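Local structure of toluene, o-xylene monooxygenase oxygenase subunit (Pseudomonas stutzeri, 2INC) at residues 60-65 with 265-270; 138-143 with 206-211. The protein probably serves as a helical, ferritin-like subunit of the oxygenase component of a bacterial monooxygenase that hydroxylates toluene and o-xylene. One frame throughout, in Å; residues are numbered along the deposited sequence.

Contact 1: 60-65 with 265-270; sequences LKHDDW and VKMALE
H62 gives its NE2-H to the carboxylate of E270, a nearly straight bond (172°) with H62 NE2 and E270 OE1 2.9 Å apart. The acceptor lies in the imidazole plane but is met on its anti side, from out of the carboxylate plane (32°). The terminal methyl of M267 sits over the centre of one imidazole face in a CH-pi contact, CE 3.7 Å from the H62 ring centroid. An extended side chain with CG anti to the backbone N (chi1 173°) carries M267 across the imidazole at about a right angle. M267 CE also lies 4.0 Å from W65 CE3, where the sulfur makes a Met-aromatic contact. A268 CB packs 4.0 Å from L60 CD1 and meets the indole edge of W65. Behind this shell, D64 N donates to H62 ND1 at 3.0 Å, in the ring plane, and H62 CB covers an indole face of W65. N274 ND2 hydrogen-bonds to the carbonyl oxygens of both K61 and A268. A phenylalanine in place of H62 would probably leave D64 N and the E270 carboxylate without their ring partners. Two in-plane bonds thus fix the ring's rotation, and their directions are consistent with a neutral imidazole protonated on NE2.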
loop_
_atom_site.group_PDB
_atom_site.type_symbol
_atom_site.label_atom_id
_atom_site.label_comp_id
_atom_site.label_asym_id
_atom_site.label_seq_id
_atom_site.Cartn_x
_atom_site.Cartn_y
_atom_site.Cartn_z
ATOM N N LEU B 60 -21.186 10.475 37.746
ATOM C CA LEU B 60 -21.091 9.186 37.046
ATOM C C LEU B 60 -19.721 8.546 37.305
ATOM O O LEU B 60 -18.703 9.007 36.795
ATOM C CB LEU B 60 -21.307 9.387 35.545
ATOM C CG LEU B 60 -21.488 8.113 34.723
ATOM C CD1 LEU B 60 -22.857 7.476 35.041
ATOM C CD2 LEU B 60 -21.419 8.454 33.207
ATOM N N LYS B 61 -19.695 7.452 38.060
ATOM C CA LYS B 61 -18.443 6.969 38.623
ATOM C C LYS B 61 -18.079 5.572 38.188
ATOM O O LYS B 61 -18.947 4.761 37.972
ATOM C CB LYS B 61 -18.476 7.057 40.154
ATOM C CG LYS B 61 -18.330 8.470 40.667
ATOM C CD LYS B 61 -18.629 8.498 42.138
ATOM C CE LYS B 61 -19.092 9.866 42.551
ATOM N NZ LYS B 61 -19.395 9.852 44.004
ATOM N N HIS B 62 -16.774 5.314 38.036
ATOM C CA HIS B 62 -16.266 3.960 37.810
ATOM C C HIS B 62 -14.815 3.927 38.265
ATOM O O HIS B 62 -14.131 4.943 38.187
ATOM C CB HIS B 62 -16.371 3.582 36.341
ATOM C CG HIS B 62 -16.364 2.114 36.090
ATOM N ND1 HIS B 62 -15.219 1.353 36.164
ATOM C CD2 HIS B 62 -17.359 1.261 35.770
ATOM C CE1 HIS B 62 -15.504 0.094 35.884
ATOM N NE2 HIS B 62 -16.797 0.011 35.639
ATOM N N ASP B 63 -14.319 2.803 38.757
ATOM C CA ASP B 63 -12.919 2.820 39.220
ATOM C C ASP B 63 -11.950 2.559 38.093
ATOM O O ASP B 63 -10.763 2.712 38.284
ATOM C CB ASP B 63 -12.602 1.767 40.292
ATOM C CG ASP B 63 -13.487 1.846 41.509
ATOM O OD1 ASP B 63 -13.596 0.794 42.209
ATOM O OD2 ASP B 63 -14.054 2.919 41.803
ATOM N N ASP B 64 -12.438 2.083 36.946
ATOM C CA ASP B 64 -11.548 1.813 35.799
ATOM C C ASP B 64 -12.192 2.139 34.463
ATOM O O ASP B 64 -12.535 1.244 33.715
ATOM C CB ASP B 64 -11.134 0.355 35.793
ATOM C CG ASP B 64 -9.957 0.088 34.858
ATOM O OD1 ASP B 64 -9.248 1.058 34.421
ATOM O OD2 ASP B 64 -9.721 -1.104 34.578
ATOM N N TRP B 65 -12.345 3.423 34.150
ATOM C CA TRP B 65 -12.995 3.779 32.888
ATOM C C TRP B 65 -12.164 3.331 31.702
ATOM O O TRP B 65 -12.687 3.170 30.591
ATOM C CB TRP B 65 -13.186 5.284 32.792
ATOM C CG TRP B 65 -14.346 5.827 33.617
ATOM C CD1 TRP B 65 -14.272 6.747 34.622
ATOM C CD2 TRP B 65 -15.734 5.496 33.473
ATOM N NE1 TRP B 65 -15.529 7.012 35.128
ATOM C CE2 TRP B 65 -16.448 6.272 34.431
ATOM C CE3 TRP B 65 -16.449 4.628 32.627
ATOM C CZ2 TRP B 65 -17.822 6.189 34.585
ATOM C CZ3 TRP B 65 -17.843 4.549 32.783
ATOM C CH2 TRP B 65 -18.505 5.331 33.770
ATOM N N VAL B 265 -23.235 2.867 28.847
ATOM C CA VAL B 265 -24.254 2.845 29.904
ATOM C C VAL B 265 -24.154 1.471 30.583
ATOM O O VAL B 265 -24.160 1.381 31.837
ATOM C CB VAL B 265 -25.642 3.082 29.347
ATOM C CG1 VAL B 265 -26.736 2.586 30.354
ATOM C CG2 VAL B 265 -25.823 4.559 29.010
ATOM N N LYS B 266 -24.005 0.420 29.774
ATOM C CA LYS B 266 -23.849 -0.918 30.328
ATOM C C LYS B 266 -22.741 -0.951 31.366
ATOM O O LYS B 266 -22.904 -1.475 32.504
ATOM C CB LYS B 266 -23.571 -1.938 29.230
ATOM C CG LYS B 266 -23.538 -3.366 29.746
ATOM C CD LYS B 266 -23.456 -4.342 28.638
ATOM C CE LYS B 266 -23.250 -5.732 29.194
ATOM N NZ LYS B 266 -22.752 -6.679 28.140
ATOM N N MET B 267 -21.576 -0.437 30.968
ATOM C CA MET B 267 -20.448 -0.418 31.873
ATOM C C MET B 267 -20.755 0.403 33.118
ATOM O O MET B 267 -20.458 -0.028 34.219
ATOM C CB MET B 267 -19.206 0.089 31.152
ATOM C CG MET B 267 -18.054 0.273 32.084
ATOM S SD MET B 267 -16.661 0.829 31.101
ATOM C CE MET B 267 -15.370 0.822 32.325
ATOM N N ALA B 268 -21.338 1.591 32.956
ATOM C CA ALA B 268 -21.702 2.423 34.082
ATOM C C ALA B 268 -22.605 1.686 35.088
ATOM O O ALA B 268 -22.427 1.829 36.294
ATOM C CB ALA B 268 -22.364 3.724 33.603
ATOM N N LEU B 269 -23.534 0.874 34.583
ATOM C CA LEU B 269 -24.477 0.125 35.450
ATOM C C LEU B 269 -23.794 -0.965 36.286
ATOM O O LEU B 269 -24.431 -1.555 37.141
ATOM C CB LEU B 269 -25.608 -0.482 34.629
ATOM C CG LEU B 269 -26.517 0.515 33.904
ATOM C CD1 LEU B 269 -27.810 -0.202 33.404
ATOM C CD2 LEU B 269 -26.854 1.670 34.759
ATOM N N GLU B 270 -22.514 -1.231 36.054
ATOM C CA GLU B 270 -21.758 -2.156 36.911
ATOM C C GLU B 270 -21.582 -1.610 38.330
ATOM O O GLU B 270 -21.414 -2.375 39.279
ATOM C CB GLU B 270 -20.379 -2.467 36.332
ATOM C CG GLU B 270 -20.344 -3.242 35.018
ATOM C CD GLU B 270 -18.944 -3.202 34.404
ATOM O OE1 GLU B 270 -18.036 -2.578 35.012
ATOM O OE2 GLU B 270 -18.749 -3.793 33.318
#

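Contact 2: 138-143 with 206-211; sequences IAPAST and WDWGEA
W208 holds its indole with CG between the backbone N and the carbonyl carbon (chi1 85°), and a chi2 of -91° turns the ring so that one face receives P140. I138 has CG1 anti to the backbone N, which leaves its other branch, CG2, to touch the tryptophan: I138 CG2 is 3.5 Å from W208 CB. The proline makes the central contact. P140 CD stands 3.5 Å from the centroid of the six-membered ring and 13° off its normal, a CH-pi contact over the face, and the two side chains cross at about a right angle. P140 CG lies beside it toward the nitrogen side of the indole, 3.7 Å from W208 CE2. Near the start of the indole, the carbonyl of I138 approaches obliquely, with O 3.6 Å from W208 CB.

No hydrogen bond joins the two segments. W206 O, 4.0 Å from I138 CG1, bonds to the hydroxyl of Y134, and W65 meets W208 edge-to-face. D207 is the N-cap of helix 208-237: its OD2 accepts from E210 N at 3.1 Å and, weakly, from G209 N, while S58 OG provides a further hydrogen bond. The cap probably helps to fix the first turn, from which the W208 side chain projects.

On the facing side, A139 and P140 form the turn between helix 121-138 and helix 142-172, so the proline is presented at a break between helices. The contact therefore rests on dispersion and on CH-pi attraction: the CD hydrogens of P140, next to its nitrogen, are probably slightly positive and suited to the electron-rich indole, while the helix N terminus would probably favour the charged form of the D207 carboxylate.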
loop_
_atom_site.group_PDB
_atom_site.type_symbol
_atom_site.label_atom_id
_atom_site.label_comp_id
_atom_site.label_asym_id
_atom_site.label_seq_id
_atom_site.Cartn_x
_atom_site.Cartn_y
_atom_site.Cartn_z
ATOM N N ILE B 138 -13.332 15.818 27.260
ATOM C CA ILE B 138 -13.535 15.721 28.733
ATOM C C ILE B 138 -13.783 14.262 29.201
ATOM O O ILE B 138 -13.808 14.008 30.415
ATOM C CB ILE B 138 -14.703 16.665 29.125
ATOM C CG1 ILE B 138 -14.755 17.066 30.616
ATOM C CG2 ILE B 138 -16.041 16.086 28.637
ATOM C CD1 ILE B 138 -13.513 17.848 31.151
ATOM N N ALA B 139 -13.941 13.317 28.283
ATOM C CA ALA B 139 -14.132 11.903 28.721
ATOM C C ALA B 139 -12.915 11.401 29.516
ATOM O O ALA B 139 -11.770 11.785 29.220
ATOM C CB ALA B 139 -14.363 10.966 27.521
ATOM N N PRO B 140 -13.149 10.503 30.516
ATOM C CA PRO B 140 -12.026 10.001 31.312
ATOM C C PRO B 140 -11.180 8.796 30.827
ATOM O O PRO B 140 -10.349 8.320 31.608
ATOM C CB PRO B 140 -12.705 9.622 32.630
ATOM C CG PRO B 140 -14.070 9.137 32.183
ATOM C CD PRO B 140 -14.445 9.954 30.990
ATOM N N ALA B 141 -11.379 8.275 29.621
ATOM C CA ALA B 141 -10.642 7.132 29.101
ATOM C C ALA B 141 -10.496 7.349 27.602
ATOM O O ALA B 141 -11.466 7.761 26.932
ATOM C CB ALA B 141 -11.392 5.893 29.312
ATOM N N SER B 142 -9.330 6.998 27.064
ATOM C CA SER B 142 -9.073 7.114 25.619
ATOM C C SER B 142 -10.025 6.299 24.742
ATOM O O SER B 142 -10.354 6.698 23.608
ATOM C CB SER B 142 -7.597 6.815 25.317
ATOM O OG SER B 142 -7.252 5.504 25.738
ATOM N N THR B 143 -10.514 5.176 25.230
ATOM C CA THR B 143 -11.442 4.384 24.429
ATOM C C THR B 143 -12.838 5.040 24.391
ATOM O O THR B 143 -13.538 4.900 23.392
ATOM C CB THR B 143 -11.619 2.940 24.943
ATOM O OG1 THR B 143 -11.832 2.999 26.363
ATOM C CG2 THR B 143 -10.384 2.086 24.606
ATOM N N TRP B 206 -21.310 20.808 31.038
ATOM C CA TRP B 206 -19.867 20.561 30.915
ATOM C C TRP B 206 -19.379 19.275 31.581
ATOM O O TRP B 206 -18.301 18.760 31.254
ATOM C CB TRP B 206 -19.037 21.739 31.431
ATOM C CG TRP B 206 -19.417 23.065 30.931
ATOM C CD1 TRP B 206 -19.811 24.133 31.693
ATOM C CD2 TRP B 206 -19.356 23.531 29.577
ATOM N NE1 TRP B 206 -20.015 25.237 30.890
ATOM C CE2 TRP B 206 -19.740 24.895 29.588
ATOM C CE3 TRP B 206 -18.987 22.932 28.354
ATOM C CZ2 TRP B 206 -19.806 25.661 28.430
ATOM C CZ3 TRP B 206 -19.043 23.676 27.208
ATOM C CH2 TRP B 206 -19.452 25.054 27.251
ATOM N N ASP B 207 -20.172 18.758 32.510
ATOM C CA ASP B 207 -19.839 17.521 33.175
ATOM C C ASP B 207 -19.802 16.424 32.130
ATOM O O ASP B 207 -20.728 16.320 31.332
ATOM C CB ASP B 207 -20.907 17.237 34.192
ATOM C CG ASP B 207 -20.638 15.987 34.953
ATOM O OD1 ASP B 207 -20.143 16.099 36.086
ATOM O OD2 ASP B 207 -20.874 14.901 34.406
ATOM N N TRP B 208 -18.759 15.601 32.114
ATOM C CA TRP B 208 -18.635 14.658 31.003
ATOM C C TRP B 208 -19.833 13.732 30.900
ATOM O O TRP B 208 -20.338 13.463 29.773
ATOM C CB TRP B 208 -17.304 13.899 31.026
ATOM C CG TRP B 208 -17.268 12.652 31.900
ATOM C CD1 TRP B 208 -16.916 12.582 33.186
ATOM C CD2 TRP B 208 -17.647 11.329 31.504
ATOM N NE1 TRP B 208 -17.018 11.274 33.643
ATOM C CE2 TRP B 208 -17.471 10.494 32.618
ATOM C CE3 TRP B 208 -18.089 10.773 30.298
ATOM C CZ2 TRP B 208 -17.706 9.119 32.571
ATOM C CZ3 TRP B 208 -18.361 9.388 30.249
ATOM C CH2 TRP B 208 -18.183 8.593 31.392
ATOM N N GLY B 209 -20.304 13.260 32.065
ATOM C CA GLY B 209 -21.417 12.278 32.098
ATOM C C GLY B 209 -22.729 12.935 31.715
ATOM O O GLY B 209 -23.550 12.359 31.014
ATOM N N GLU B 210 -22.942 14.154 32.169
ATOM C CA GLU B 210 -24.110 14.907 31.695
ATOM C C GLU B 210 -24.068 15.197 30.207
ATOM O O GLU B 210 -25.117 15.164 29.527
ATOM C CB GLU B 210 -24.300 16.219 32.437
ATOM C CG GLU B 210 -25.752 16.650 32.243
ATOM C CD GLU B 210 -26.146 17.892 33.017
ATOM O OE1 GLU B 210 -25.277 18.508 33.670
ATOM O OE2 GLU B 210 -27.354 18.230 32.968
ATOM N N ALA B 211 -22.878 15.527 29.701
ATOM C CA ALA B 211 -22.705 15.821 28.267
ATOM C C ALA B 211 -23.025 14.626 27.436
ATOM O O ALA B 211 -23.770 14.721 26.456
ATOM C CB ALA B 211 -21.256 16.321 27.965
#

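From the N terminus, the chain passes helix 46-56 and enters the loop holding 60-65, which waits some 200 residues for its partner, the end of helix 241-268, to close contact 1. Within that span the turn after helix 121-138 pairs with the start of helix 208-237, so contact 2 closes a shorter loop of 62 intervening residues; the two nest and do not cross. Their centres lie 12 Å apart and they touch directly: W65 CD1 is 3.4 Å from P140 CG, and L60 CD2 is 3.7 Å from W208 CH2. Together they join the loop after helix 46-56 to ends of the helices 121-138, 142-172, 208-237 and 241-268.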